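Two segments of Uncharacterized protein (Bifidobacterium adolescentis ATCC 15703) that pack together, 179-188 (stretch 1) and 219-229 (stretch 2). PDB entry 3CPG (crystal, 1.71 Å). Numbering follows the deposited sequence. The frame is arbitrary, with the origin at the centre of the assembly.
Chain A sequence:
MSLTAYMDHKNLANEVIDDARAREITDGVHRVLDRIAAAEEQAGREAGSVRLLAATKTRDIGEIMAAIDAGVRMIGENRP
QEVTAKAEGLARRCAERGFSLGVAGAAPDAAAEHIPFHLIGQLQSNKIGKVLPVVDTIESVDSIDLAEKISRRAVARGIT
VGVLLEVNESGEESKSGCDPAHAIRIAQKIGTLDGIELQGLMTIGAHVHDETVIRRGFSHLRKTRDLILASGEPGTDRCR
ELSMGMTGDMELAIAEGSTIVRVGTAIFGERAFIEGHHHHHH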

# COMPACT_ATOMS: atom_id res chain seq x y z
N ASP A 179 -13.25 9.05 9.27
CA ASP A 179 -14.66 9.23 8.94
C ASP A 179 -14.66 9.68 7.48
O ASP A 179 -13.98 10.65 7.13
N PRO A 180 -15.40 8.98 6.61
CA PRO A 180 -15.43 9.37 5.20
C PRO A 180 -15.77 10.84 4.91
O PRO A 180 -15.22 11.43 4.00
N ALA A 181 -16.67 11.42 5.70
CA ALA A 181 -17.07 12.81 5.49
C ALA A 181 -15.97 13.80 5.85
O ALA A 181 -15.93 14.91 5.31
N HIS A 182 -15.07 13.41 6.74
CA HIS A 182 -13.98 14.28 7.16
C HIS A 182 -12.67 14.09 6.38
O HIS A 182 -11.71 14.81 6.62
N ALA A 183 -12.65 13.15 5.44
CA ALA A 183 -11.44 12.87 4.66
C ALA A 183 -10.77 14.07 4.01
O ALA A 183 -9.56 14.23 4.09
N ILE A 184 -11.55 14.92 3.34
CA ILE A 184 -10.97 16.08 2.68
C ILE A 184 -10.28 17.01 3.67
O ILE A 184 -9.15 17.44 3.44
N ARG A 185 -10.97 17.31 4.77
CA ARG A 185 -10.45 18.19 5.81
C ARG A 185 -9.14 17.64 6.39
O ARG A 185 -8.17 18.37 6.56
N ILE A 186 -9.14 16.35 6.70
CA ILE A 186 -7.96 15.70 7.27
C ILE A 186 -6.80 15.72 6.28
O ILE A 186 -5.65 15.98 6.65
N ALA A 187 -7.10 15.45 5.02
CA ALA A 187 -6.09 15.43 3.97
C ALA A 187 -5.40 16.79 3.84
O ALA A 187 -4.18 16.87 3.73
N GLN A 188 -6.20 17.85 3.85
CA GLN A 188 -5.66 19.19 3.73
C GLN A 188 -4.75 19.53 4.90
O GLN A 188 -3.71 20.17 4.72
N SER A 219 -15.79 3.99 -5.07
CA SER A 219 -16.20 5.17 -5.81
C SER A 219 -16.03 6.40 -4.93
O SER A 219 -15.55 7.44 -5.38
N HIS A 220 -16.41 6.27 -3.66
CA HIS A 220 -16.30 7.38 -2.73
C HIS A 220 -14.83 7.77 -2.56
O HIS A 220 -14.50 8.96 -2.53
N LEU A 221 -13.96 6.78 -2.45
CA LEU A 221 -12.53 7.06 -2.28
C LEU A 221 -11.98 7.80 -3.50
O LEU A 221 -11.22 8.75 -3.36
N ARG A 222 -12.37 7.36 -4.69
CA ARG A 222 -11.90 8.01 -5.92
C ARG A 222 -12.36 9.46 -5.99
O ARG A 222 -11.57 10.35 -6.30
N LYS A 223 -13.63 9.71 -5.70
CA LYS A 223 -14.16 11.07 -5.74
C LYS A 223 -13.47 11.96 -4.72
O LYS A 223 -13.18 13.12 -4.98
N THR A 224 -13.22 11.40 -3.54
CA THR A 224 -12.54 12.14 -2.48
C THR A 224 -11.14 12.52 -2.94
O THR A 224 -10.70 13.65 -2.76
N ARG A 225 -10.45 11.56 -3.55
CA ARG A 225 -9.11 11.80 -4.08
C ARG A 225 -9.17 12.94 -5.10
O ARG A 225 -8.35 13.86 -5.08
N ASP A 226 -10.17 12.90 -5.98
CA ASP A 226 -10.30 13.94 -6.99
C ASP A 226 -10.50 15.33 -6.39
O ASP A 226 -9.91 16.31 -6.86
N LEU A 227 -11.33 15.42 -5.35
CA LEU A 227 -11.59 16.70 -4.70
C LEU A 227 -10.33 17.24 -4.03
O LEU A 227 -10.03 18.43 -4.11
N ILE A 228 -9.57 16.37 -3.38
CA ILE A 228 -8.34 16.81 -2.71
C ILE A 228 -7.36 17.39 -3.73
O ILE A 228 -6.75 18.43 -3.49
N LEU A 229 -7.20 16.71 -4.86
CA LEU A 229 -6.30 17.19 -5.90
C LEU A 229 -6.79 18.53 -6.45
O LEU A 229 -6.01 19.43 -6.73

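How does the contact begin at the start of stretch 1? Asp179, with chi1 t, does not reach the helix of stretch 2; its OD1 instead accepts a hydrogen bond from Ala181 N at 2.8 Å. Pro180, whose CB lies sideways, sets that atom 3.5 Å from CE1 of His220. The histidine, chi1 t, points toward stretch 1 and meets the proline obliquely.

What polar link joins the two segments? No direct hydrogen bond crosses, but water 1 donates to Pro180 O at 2.8 Å and to Thr224 OG1 at 3.3 Å. Thr224, chi1 m, also donates from OG1 to His220 O, 2.9 Å away in its own helix. This leaves its methyl to pack: CG2 lies 3.7 Å from CB of Ala183, and both residues point toward the opposing stretch.

Where do the larger apolar side chains meet? Ile184 leaves its backbone sideways, yet its m,t rotamer carries CD1 to 3.6 Å from CD1 of Leu227, also m,t. The backbones are close here, with Ile184 CA and Ile228 CA 6.0 Å apart.

What closes the contact one turn later? Ala187 points toward stretch 2, and its CB sits 3.4 Å from CD1 of Ile228, an m,t side chain that starts sideways and ends nearer. Gln188 stays beyond contact distance.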

# COMPACT_ATOMS: atom_id res chain seq x y z
CB ASP A 179 -15.27 10.34 9.81
CG ASP A 179 -16.75 10.55 9.55
OD1 ASP A 179 -17.14 10.70 8.37
OD2 ASP A 179 -17.52 10.58 10.53
CB PRO A 180 -16.42 8.38 4.57
CG PRO A 180 -17.27 7.94 5.74
CD PRO A 180 -16.26 7.81 6.84
CB ALA A 181 -18.34 13.12 6.30
CB HIS A 182 -13.69 14.09 8.65
CG HIS A 182 -14.82 14.53 9.54
ND1 HIS A 182 -16.04 13.90 9.57
CD2 HIS A 182 -14.90 15.55 10.44
CE1 HIS A 182 -16.83 14.51 10.44
NE2 HIS A 182 -16.16 15.51 10.98
CB ALA A 183 -11.74 11.81 3.60
CB ILE A 184 -12.04 16.88 1.90
CG1 ILE A 184 -12.71 15.98 0.86
CG2 ILE A 184 -11.39 18.08 1.22
CD1 ILE A 184 -13.85 16.65 0.12
CB ARG A 185 -11.48 18.34 6.93
CG ARG A 185 -11.02 19.22 8.09
CD ARG A 185 -11.82 18.93 9.36
NE ARG A 185 -11.61 17.56 9.83
CZ ARG A 185 -12.15 17.06 10.93
NH1 ARG A 185 -12.94 17.80 11.69
NH2 ARG A 185 -11.90 15.80 11.28
CB ILE A 186 -8.26 14.24 7.65
CG1 ILE A 186 -9.30 14.22 8.78
CG2 ILE A 186 -6.98 13.53 8.06
CD1 ILE A 186 -9.86 12.84 9.09
CB ALA A 187 -6.73 15.05 2.64
CB GLN A 188 -6.81 20.18 3.59
CG GLN A 188 -7.66 19.88 2.35
CD GLN A 188 -8.84 20.81 2.18
OE1 GLN A 188 -9.63 21.00 3.11
NE2 GLN A 188 -8.98 21.37 0.99
CB SER A 219 -17.66 5.03 -6.24
OG SER A 219 -18.09 6.17 -6.96
CB HIS A 220 -16.92 7.02 -1.39
CG HIS A 220 -16.78 8.08 -0.34
ND1 HIS A 220 -15.61 8.27 0.36
CD2 HIS A 220 -17.65 9.01 0.11
CE1 HIS A 220 -15.77 9.28 1.21
NE2 HIS A 220 -16.99 9.74 1.07
CB LEU A 221 -11.74 5.77 -2.07
CG LEU A 221 -10.38 6.00 -1.40
CD1 LEU A 221 -10.60 6.43 0.05
CD2 LEU A 221 -9.55 4.72 -1.44
CB ARG A 222 -12.41 7.27 -7.16
CG ARG A 222 -11.89 7.89 -8.45
CD ARG A 222 -12.56 7.34 -9.70
NE ARG A 222 -13.95 7.76 -9.83
CZ ARG A 222 -14.99 6.98 -9.58
NH1 ARG A 222 -14.81 5.72 -9.20
NH2 ARG A 222 -16.22 7.46 -9.73
CB LYS A 223 -15.67 11.07 -5.48
CG LYS A 223 -16.48 10.44 -6.59
CD LYS A 223 -17.97 10.52 -6.30
CE LYS A 223 -18.78 9.89 -7.41
NZ LYS A 223 -20.25 10.00 -7.15
CB THR A 224 -12.46 11.29 -1.19
OG1 THR A 224 -13.78 11.07 -0.69
CG2 THR A 224 -11.63 12.00 -0.13
CB ARG A 225 -8.61 10.50 -4.74
CG ARG A 225 -7.17 10.52 -5.29
CD ARG A 225 -7.06 11.20 -6.65
NE ARG A 225 -8.02 10.71 -7.64
CZ ARG A 225 -7.87 9.63 -8.40
NH1 ARG A 225 -6.77 8.89 -8.31
NH2 ARG A 225 -8.82 9.30 -9.27
CB ASP A 226 -11.47 13.63 -7.94
CG ASP A 226 -11.21 12.42 -8.80
OD1 ASP A 226 -10.04 12.02 -8.96
OD2 ASP A 226 -12.19 11.86 -9.35
CB LEU A 227 -12.72 16.57 -3.68
CG LEU A 227 -14.13 16.39 -4.28
CD1 LEU A 227 -15.16 16.22 -3.17
CD2 LEU A 227 -14.46 17.60 -5.14
CB ILE A 228 -7.66 15.64 -1.97
CG1 ILE A 228 -8.58 15.13 -0.86
CG2 ILE A 228 -6.32 16.11 -1.39
CD1 ILE A 228 -8.11 13.82 -0.23
CB LEU A 229 -6.22 16.18 -7.05
CG LEU A 229 -5.31 14.97 -6.86
CD1 LEU A 229 -5.36 14.10 -8.09
CD2 LEU A 229 -3.88 15.45 -6.61
O HOH W 1 -14.78 13.05 1.73